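Local structure of FACT complex subunit SPT16 (Ashbya gossypii, 6A8M) at residues I213-L218 / T279-N284; P260-G265 / G285-S290; S303-I308 / Y413-A418. The protein is probably a subunit, represented here by its N-terminal, peptidase-like part, of the histone chaperone FACT, which reorganises nucleosomes during transcription, replication and DNA repair. All coordinates share one frame; numbering follows the deposited sequence.

Overall arrangement
The contacts lie side by side in the M24-type domain, the segments of contacts 1 and 2 alternating along the chain. Contacts 1 and 2 have centres about 9 Å apart and are pinned together by S264, whose OG lies 2.7 Å from D215 OD1 and 2.8 Å from D282 N. Contacts 2 and 3, with centres about 7 Å apart, share the sheet in which strands 285-295 and 298-308 are neighbours: I287 O is 2.8 Å from F306 N, and S290 OG is 2.7 Å from S303 OG. Contacts 1 and 3, centres about 15 Å apart, touch where G283 and N284 meet I308. The fold is that of M24 peptidases, though Spt16 is known as non-catalytic.

Contact 1. Residues I213-L218 / T279-N284; sequences ITDAKL and TQLDGN
I213 and L281 lie side by side with their side chains pointing the same way, I213 CG2 resting 3.7 Å from L281 CD2. L218 reaches the same L281 methyl obliquely with its CD2, whereas D215 crosses L281 at about a right angle, its OD1 3.7 Å from L281 CD1. Beneath this packing the backbones are bridged. L281 N donates to I213 O at 2.7 Å, and D215 N donates to T279 O at 3.1 Å. The Q280 chain is bent at chi2 (74°), which turns CD back toward the other segment; OE1 crosses to accept from I213 N at 3.1 Å, a bent bond of 137°, while NE2 donates within its own segment to L281 O at 2.9 Å. T214 is the N-cap of helix 215-224 in the M24-type domain, with OG1 accepting from K217 N at 3.0 Å. An alanine here would probably leave K217 N without its capping acceptor and open a small gap beside T279 where the threonine methyl had lain. Each carboxylate oxygen of D215 has a partner: OD1 is hydrogen-bonded to S264 OG, and OD2 is hydrogen-bonded to a water that also bonds T279 OG1, 2.7 Å away from that water.

Contact 2. Residues P260-G265 / G285-S290; sequences PIIQSG and GCILAS
I262 and I287 share one first torsion (chi1 -61° and -58°), which sets CG1 beside the backbone N and CG2 anti to it, and the two CG2 methyls meet at 4.2 Å. S264 differs: chi1 of 63° puts OG between the backbone N and the carbonyl carbon, where, besides its bond to D215, it is hydrogen-bonded to D282 N, while S264 CB sits 3.9 Å from both I287 CG1 and I287 CG2. Across the Q263 and L288 pair the glutamine chain is extended, its OE1 coming 4.2 Å from L288 CD1; Q263 OE1 accepts from D269 N and Q263 NE2 donates to R275 O. Four backbone bonds tie the strands, two in each hydrogen-bonded pair. I261 N reaches S290 O at 2.9 Å and S290 N returns to I261 O at 2.8 Å. Q263 and L288 repeat the exchange, L288 N lying 2.9 Å from Q263 O. Between them stands the non-hydrogen-bonded pair of I262 and A289, whose side chains meet L199 of helix 179-208. I261 O also accepts from a water 3.1 Å away, which is hydrogen-bonded to S290 OG as well; that hydroxyl pairs further with S303 OG. The result is an antiparallel strand pair, followed in the sheet by strand 298-308, with helices 179-208 and 215-224 against the face of I262 and A289, as in the pita-bread fold of the M24 family.

Contact 3. Residues S303-I308 / Y413-A418; sequences SRTFLI and YALQLA
Two sheets of the peptidase-like domain meet where S303 of strand 298-308 and A418 of strand 412-424 form a single antiparallel bridge, the strand segments running at 143° to each other. S303 N donates to A418 O at 3.0 Å, and A418 N answers to S303 O at 2.9 Å. The side chains are pressed together here, S303 CB and A418 CB being only 3.4 Å apart, a tight carbon contact. In R304 a chi2 of -69° folds CD back, and NH1 reaches S303 O at 2.9 Å, so that this oxygen is gripped from opposite faces of its plane by R304 NH1 and A418 N. The same NH1 makes a weaker, bent bond (127°) to A418 O, which lies near the guanidinium plane at its edge. L417 CD1 packs against the group, 3.6 Å from R304 NH1. The strands splay apart beyond the bridge, a junction that lies within the pita-bread fold of the M24 family, and T305 spans the widening gap with its side chain, OG1 donating to Q416 O at 2.7 Å. Its CG2 meets L415 CD2 at 4.0 Å, the two chains crossing. Outside the pair, R304 NH2 forms a salt bridge with D419 and a hydrogen bond with Y434 O, while R304 NE donates to T435 O.

Contact 1. Residues I213-L218 / T279-N284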
loop_
_atom_site.group_PDB
_atom_site.type_symbol
_atom_site.label_atom_id
_atom_site.label_comp_id
_atom_site.label_asym_id
_atom_site.label_seq_id
_atom_site.Cartn_x
_atom_site.Cartn_y
_atom_site.Cartn_z
ATOM N N ILE A 213 -29.186 7.874 -9.396
ATOM C CA ILE A 213 -27.938 7.129 -9.442
ATOM C C ILE A 213 -27.506 6.874 -8.007
ATOM O O ILE A 213 -27.697 7.723 -7.128
ATOM C CB ILE A 213 -26.866 7.893 -10.259
ATOM C CG1 ILE A 213 -25.701 6.985 -10.628
ATOM C CG2 ILE A 213 -26.374 9.136 -9.516
ATOM C CD1 ILE A 213 -24.667 7.668 -11.543
ATOM N N THR A 214 -26.944 5.691 -7.778
ATOM C CA THR A 214 -26.377 5.316 -6.492
ATOM C C THR A 214 -24.922 5.745 -6.404
ATOM O O THR A 214 -24.251 5.977 -7.412
ATOM C CB THR A 214 -26.453 3.809 -6.258
ATOM O OG1 THR A 214 -25.553 3.126 -7.150
ATOM C CG2 THR A 214 -27.902 3.288 -6.457
ATOM N N ASP A 215 -24.440 5.833 -5.164
ATOM C CA ASP A 215 -23.031 6.101 -4.915
ATOM C C ASP A 215 -22.137 5.095 -5.643
ATOM O O ASP A 215 -21.109 5.466 -6.223
ATOM C CB ASP A 215 -22.754 6.043 -3.411
ATOM C CG ASP A 215 -23.337 7.218 -2.658
ATOM O OD1 ASP A 215 -23.751 8.205 -3.292
ATOM O OD2 ASP A 215 -23.402 7.116 -1.418
ATOM N N ALA A 216 -22.523 3.816 -5.627
ATOM C CA ALA A 216 -21.677 2.775 -6.199
ATOM C C ALA A 216 -21.646 2.851 -7.725
ATOM O O ALA A 216 -20.604 2.600 -8.341
ATOM C CB ALA A 216 -22.157 1.399 -5.724
ATOM N N LYS A 217 -22.760 3.216 -8.352
ATOM C CA LYS A 217 -22.754 3.410 -9.803
ATOM C C LYS A 217 -21.858 4.579 -10.198
ATOM O O LYS A 217 -21.089 4.489 -11.168
ATOM C CB LYS A 217 -24.178 3.645 -10.298
ATOM C CG LYS A 217 -24.287 3.885 -11.794
ATOM C CD LYS A 217 -23.723 2.714 -12.570
ATOM C CE LYS A 217 -23.827 2.973 -14.066
ATOM N NZ LYS A 217 -23.036 1.999 -14.846
ATOM N N LEU A 218 -21.937 5.681 -9.449
ATOM C CA LEU A 218 -21.083 6.827 -9.728
ATOM C C LEU A 218 -19.606 6.476 -9.563
ATOM O O LEU A 218 -18.782 6.846 -10.406
ATOM C CB LEU A 218 -21.473 7.982 -8.808
ATOM C CG LEU A 218 -20.689 9.280 -8.948
ATOM C CD1 LEU A 218 -20.842 9.834 -10.357
ATOM C CD2 LEU A 218 -21.174 10.289 -7.908
ATOM N N THR A 279 -26.757 3.100 -1.864
ATOM C CA THR A 279 -27.970 3.901 -1.827
ATOM C C THR A 279 -27.851 5.097 -2.762
ATOM O O THR A 279 -26.761 5.466 -3.201
ATOM C CB THR A 279 -28.241 4.375 -0.396
ATOM O OG1 THR A 279 -27.054 5.011 0.107
ATOM C CG2 THR A 279 -28.559 3.175 0.502
ATOM N N GLN A 280 -28.998 5.725 -3.029
ATOM C CA GLN A 280 -29.077 6.863 -3.941
ATOM C C GLN A 280 -28.096 7.972 -3.570
ATOM O O GLN A 280 -27.859 8.260 -2.392
ATOM C CB GLN A 280 -30.502 7.422 -3.955
ATOM C CG GLN A 280 -30.625 8.844 -4.510
ATOM C CD GLN A 280 -30.477 8.927 -6.023
ATOM O OE1 GLN A 280 -30.752 7.957 -6.753
ATOM N NE2 GLN A 280 -30.026 10.088 -6.504
ATOM N N LEU A 281 -27.495 8.569 -4.594
ATOM C CA LEU A 281 -26.661 9.745 -4.394
ATOM C C LEU A 281 -27.488 10.847 -3.737
ATOM O O LEU A 281 -28.538 11.239 -4.254
ATOM C CB LEU A 281 -26.107 10.209 -5.740
ATOM C CG LEU A 281 -25.345 11.530 -5.822
ATOM C CD1 LEU A 281 -24.140 11.492 -4.932
ATOM C CD2 LEU A 281 -24.925 11.758 -7.264
ATOM N N ASP A 282 -27.045 11.311 -2.574
ATOM C CA ASP A 282 -27.766 12.337 -1.827
ATOM C C ASP A 282 -27.067 13.663 -2.064
ATOM O O ASP A 282 -26.008 13.928 -1.489
ATOM C CB ASP A 282 -27.837 11.995 -0.343
ATOM C CG ASP A 282 -28.562 13.068 0.448
ATOM O OD1 ASP A 282 -29.615 13.515 -0.027
ATOM O OD2 ASP A 282 -28.072 13.477 1.518
ATOM N N GLY A 283 -27.664 14.499 -2.910
ATOM C CA GLY A 283 -27.048 15.755 -3.313
ATOM C C GLY A 283 -27.272 16.887 -2.334
ATOM O O GLY A 283 -27.787 17.941 -2.703
ATOM N N ASN A 284 -26.883 16.679 -1.081
ATOM C CA ASN A 284 -27.024 17.671 -0.028
ATOM C C ASN A 284 -25.991 17.378 1.044
ATOM O O ASN A 284 -25.593 16.227 1.229
ATOM C CB ASN A 284 -28.413 17.645 0.606
ATOM C CG ASN A 284 -29.291 18.740 0.092
ATOM O OD1 ASN A 284 -29.040 19.926 0.342
ATOM N ND2 ASN A 284 -30.334 18.359 -0.639
HETATM O O HOH W 1 -25.871 7.398 -0.432
#

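Contact 2. Residues P260-G265 / G285-S290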
loop_
_atom_site.group_PDB
_atom_site.type_symbol
_atom_site.label_atom_id
_atom_site.label_comp_id
_atom_site.label_asym_id
_atom_site.label_seq_id
_atom_site.Cartn_x
_atom_site.Cartn_y
_atom_site.Cartn_z
ATOM N N PRO A 260 -12.625 2.978 -6.204
ATOM C CA PRO A 260 -12.971 4.283 -5.627
ATOM C C PRO A 260 -14.225 4.209 -4.767
ATOM O O PRO A 260 -15.152 3.463 -5.058
ATOM C CB PRO A 260 -13.211 5.164 -6.857
ATOM C CG PRO A 260 -12.401 4.512 -7.958
ATOM C CD PRO A 260 -12.425 3.026 -7.664
ATOM N N ILE A 261 -14.240 5.009 -3.703
ATOM C CA ILE A 261 -15.292 4.974 -2.700
ATOM C C ILE A 261 -16.007 6.316 -2.722
ATOM O O ILE A 261 -15.368 7.363 -2.549
ATOM C CB ILE A 261 -14.738 4.706 -1.293
ATOM C CG1 ILE A 261 -14.001 3.356 -1.237
ATOM C CG2 ILE A 261 -15.876 4.763 -0.265
ATOM C CD1 ILE A 261 -13.148 3.160 0.027
ATOM N N ILE A 262 -17.321 6.286 -2.914
ATOM C CA ILE A 262 -18.193 7.439 -2.733
ATOM C C ILE A 262 -19.266 7.060 -1.714
ATOM O O ILE A 262 -19.845 5.969 -1.790
ATOM C CB ILE A 262 -18.829 7.889 -4.062
ATOM C CG1 ILE A 262 -17.728 8.298 -5.054
ATOM C CG2 ILE A 262 -19.841 9.041 -3.875
ATOM C CD1 ILE A 262 -18.287 8.602 -6.437
ATOM N N GLN A 263 -19.486 7.938 -0.735
ATOM C CA GLN A 263 -20.556 7.785 0.255
ATOM C C GLN A 263 -21.202 9.149 0.427
ATOM O O GLN A 263 -20.586 10.061 0.989
ATOM C CB GLN A 263 -20.018 7.267 1.597
ATOM C CG GLN A 263 -19.371 5.901 1.505
ATOM C CD GLN A 263 -18.758 5.468 2.814
ATOM O OE1 GLN A 263 -18.752 6.221 3.795
ATOM N NE2 GLN A 263 -18.226 4.258 2.838
ATOM N N SER A 264 -22.436 9.298 -0.045
ATOM C CA SER A 264 -23.110 10.584 0.026
ATOM C C SER A 264 -24.109 10.681 1.177
ATOM O O SER A 264 -24.743 11.731 1.325
ATOM C CB SER A 264 -23.826 10.875 -1.290
ATOM O OG SER A 264 -24.832 9.908 -1.497
ATOM N N GLY A 265 -24.266 9.633 1.989
ATOM C CA GLY A 265 -25.204 9.679 3.085
ATOM C C GLY A 265 -26.598 9.170 2.754
ATOM O O GLY A 265 -26.939 8.907 1.589
ATOM N N GLY A 285 -25.586 18.423 1.760
ATOM C CA GLY A 285 -24.725 18.221 2.923
ATOM C C GLY A 285 -23.346 17.718 2.535
ATOM O O GLY A 285 -22.705 18.260 1.631
ATOM N N CYS A 286 -22.866 16.673 3.219
ATOM C CA CYS A 286 -21.517 16.158 2.997
ATOM C C CYS A 286 -21.513 14.909 2.111
ATOM O O CYS A 286 -22.337 13.998 2.280
ATOM C CB CYS A 286 -20.827 15.845 4.332
ATOM S SG CYS A 286 -20.651 17.286 5.409
ATOM N N ILE A 287 -20.578 14.876 1.159
ATOM C CA ILE A 287 -20.353 13.717 0.302
ATOM C C ILE A 287 -18.876 13.347 0.376
ATOM O O ILE A 287 -18.007 14.204 0.167
ATOM C CB ILE A 287 -20.774 13.998 -1.148
ATOM C CG1 ILE A 287 -22.252 14.402 -1.166
ATOM C CG2 ILE A 287 -20.470 12.784 -2.046
ATOM C CD1 ILE A 287 -22.743 14.861 -2.513
ATOM N N LEU A 288 -18.595 12.084 0.691
ATOM C CA LEU A 288 -17.232 11.606 0.863
ATOM C C LEU A 288 -16.759 10.890 -0.391
ATOM O O LEU A 288 -17.481 10.063 -0.964
ATOM C CB LEU A 288 -17.131 10.646 2.047
ATOM C CG LEU A 288 -17.708 11.131 3.384
ATOM C CD1 LEU A 288 -17.359 10.109 4.460
ATOM C CD2 LEU A 288 -17.218 12.511 3.772
ATOM N N ALA A 289 -15.524 11.174 -0.790
ATOM C CA ALA A 289 -14.934 10.498 -1.932
ATOM C C ALA A 289 -13.504 10.101 -1.615
ATOM O O ALA A 289 -12.787 10.839 -0.931
ATOM C CB ALA A 289 -14.962 11.398 -3.168
ATOM N N SER A 290 -13.104 8.921 -2.095
ATOM C CA SER A 290 -11.747 8.423 -1.887
ATOM C C SER A 290 -11.273 7.714 -3.144
ATOM O O SER A 290 -11.992 6.879 -3.696
ATOM C CB SER A 290 -11.655 7.419 -0.725
ATOM O OG SER A 290 -12.059 7.962 0.516
HETATM O O HOH W 2 -14.787 8.138 0.358
#

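Contact 3. Residues S303-I308 / Y413-A418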
loop_
_atom_site.group_PDB
_atom_site.type_symbol
_atom_site.label_atom_id
_atom_site.label_comp_id
_atom_site.label_asym_id
_atom_site.label_seq_id
_atom_site.Cartn_x
_atom_site.Cartn_y
_atom_site.Cartn_z
ATOM N N SER A 303 -8.477 11.485 -0.146
ATOM C CA SER A 303 -9.889 11.520 0.225
ATOM C C SER A 303 -10.297 12.972 0.365
ATOM O O SER A 303 -9.561 13.780 0.935
ATOM C CB SER A 303 -10.201 10.783 1.538
ATOM O OG SER A 303 -10.008 9.387 1.408
ATOM N N ARG A 304 -11.480 13.291 -0.132
ATOM C CA ARG A 304 -11.997 14.650 -0.033
ATOM C C ARG A 304 -13.431 14.575 0.457
ATOM O O ARG A 304 -14.125 13.560 0.276
ATOM C CB ARG A 304 -11.949 15.386 -1.388
ATOM C CG ARG A 304 -10.529 15.599 -1.895
ATOM C CD ARG A 304 -9.824 16.600 -1.002
ATOM N NE ARG A 304 -8.486 17.006 -1.445
ATOM C CZ ARG A 304 -7.369 16.501 -0.924
ATOM N NH1 ARG A 304 -7.444 15.532 0.005
ATOM N NH2 ARG A 304 -6.179 16.956 -1.318
ATOM N N THR A 305 -13.878 15.666 1.063
ATOM C CA THR A 305 -15.286 15.860 1.383
ATOM C C THR A 305 -15.807 16.982 0.492
ATOM O O THR A 305 -15.163 18.033 0.367
ATOM C CB THR A 305 -15.471 16.231 2.861
ATOM O OG1 THR A 305 -14.934 15.203 3.693
ATOM C CG2 THR A 305 -16.951 16.400 3.193
ATOM N N PHE A 306 -16.940 16.752 -0.158
ATOM C CA PHE A 306 -17.591 17.784 -0.945
ATOM C C PHE A 306 -18.841 18.229 -0.193
ATOM O O PHE A 306 -19.524 17.406 0.425
ATOM C CB PHE A 306 -17.912 17.278 -2.348
ATOM C CG PHE A 306 -16.702 16.802 -3.099
ATOM C CD1 PHE A 306 -15.865 17.704 -3.744
ATOM C CD2 PHE A 306 -16.377 15.460 -3.124
ATOM C CE1 PHE A 306 -14.718 17.267 -4.433
ATOM C CE2 PHE A 306 -15.232 15.011 -3.777
ATOM C CZ PHE A 306 -14.401 15.906 -4.444
ATOM N N LEU A 307 -19.086 19.538 -0.182
ATOM C CA LEU A 307 -20.197 20.133 0.559
ATOM C C LEU A 307 -21.204 20.710 -0.427
ATOM O O LEU A 307 -20.834 21.496 -1.305
ATOM C CB LEU A 307 -19.705 21.231 1.513
ATOM C CG LEU A 307 -18.580 20.860 2.476
ATOM C CD1 LEU A 307 -18.147 22.096 3.276
ATOM C CD2 LEU A 307 -19.053 19.774 3.393
ATOM N N ILE A 308 -22.464 20.300 -0.297
ATOM C CA ILE A 308 -23.553 20.793 -1.138
ATOM C C ILE A 308 -24.502 21.554 -0.232
ATOM O O ILE A 308 -25.173 20.945 0.609
ATOM C CB ILE A 308 -24.309 19.661 -1.841
ATOM C CG1 ILE A 308 -23.331 18.661 -2.483
ATOM C CG2 ILE A 308 -25.349 20.247 -2.798
ATOM C CD1 ILE A 308 -22.346 19.273 -3.428
ATOM N N TYR A 413 -24.375 13.645 8.711
ATOM C CA TYR A 413 -23.224 13.882 7.852
ATOM C C TYR A 413 -21.977 13.236 8.440
ATOM O O TYR A 413 -22.006 12.615 9.505
ATOM C CB TYR A 413 -23.005 15.374 7.595
ATOM C CG TYR A 413 -22.571 16.237 8.764
ATOM C CD1 TYR A 413 -23.505 16.740 9.670
ATOM C CD2 TYR A 413 -21.237 16.621 8.900
ATOM C CE1 TYR A 413 -23.095 17.582 10.722
ATOM C CE2 TYR A 413 -20.820 17.446 9.937
ATOM C CZ TYR A 413 -21.744 17.921 10.835
ATOM O OH TYR A 413 -21.318 18.751 11.851
ATOM N N ALA A 414 -20.897 13.327 7.681
ATOM C CA ALA A 414 -19.618 12.753 8.059
ATOM C C ALA A 414 -18.576 13.568 7.322
ATOM O O ALA A 414 -18.896 14.304 6.382
ATOM C CB ALA A 414 -19.517 11.257 7.714
ATOM N N LEU A 415 -17.340 13.462 7.776
ATOM C CA LEU A 415 -16.249 14.233 7.197
ATOM C C LEU A 415 -15.055 13.325 7.014
ATOM O O LEU A 415 -14.743 12.518 7.892
ATOM C CB LEU A 415 -15.827 15.420 8.097
ATOM C CG LEU A 415 -16.946 16.417 8.409
ATOM C CD1 LEU A 415 -16.503 17.399 9.495
ATOM C CD2 LEU A 415 -17.363 17.171 7.142
ATOM N N GLN A 416 -14.346 13.491 5.903
ATOM C CA GLN A 416 -13.167 12.671 5.717
ATOM C C GLN A 416 -12.189 13.383 4.796
ATOM O O GLN A 416 -12.576 13.910 3.756
ATOM C CB GLN A 416 -13.542 11.294 5.156
ATOM C CG GLN A 416 -12.361 10.373 5.012
ATOM C CD GLN A 416 -12.793 8.958 4.751
ATOM O OE1 GLN A 416 -13.494 8.676 3.751
ATOM N NE2 GLN A 416 -12.422 8.062 5.655
ATOM N N LEU A 417 -10.913 13.361 5.173
ATOM C CA LEU A 417 -9.870 13.989 4.377
ATOM C C LEU A 417 -8.654 13.083 4.418
ATOM O O LEU A 417 -8.273 12.638 5.501
ATOM C CB LEU A 417 -9.519 15.363 4.965
ATOM C CG LEU A 417 -8.571 16.259 4.185
ATOM C CD1 LEU A 417 -9.240 16.706 2.879
ATOM C CD2 LEU A 417 -8.168 17.459 5.038
ATOM N N ALA A 418 -8.038 12.827 3.262
ATOM C CA ALA A 418 -6.810 12.035 3.237
ATOM C C ALA A 418 -5.853 12.587 2.195
ATOM O O ALA A 418 -6.270 13.052 1.136
ATOM C CB ALA A 418 -7.096 10.537 2.955
#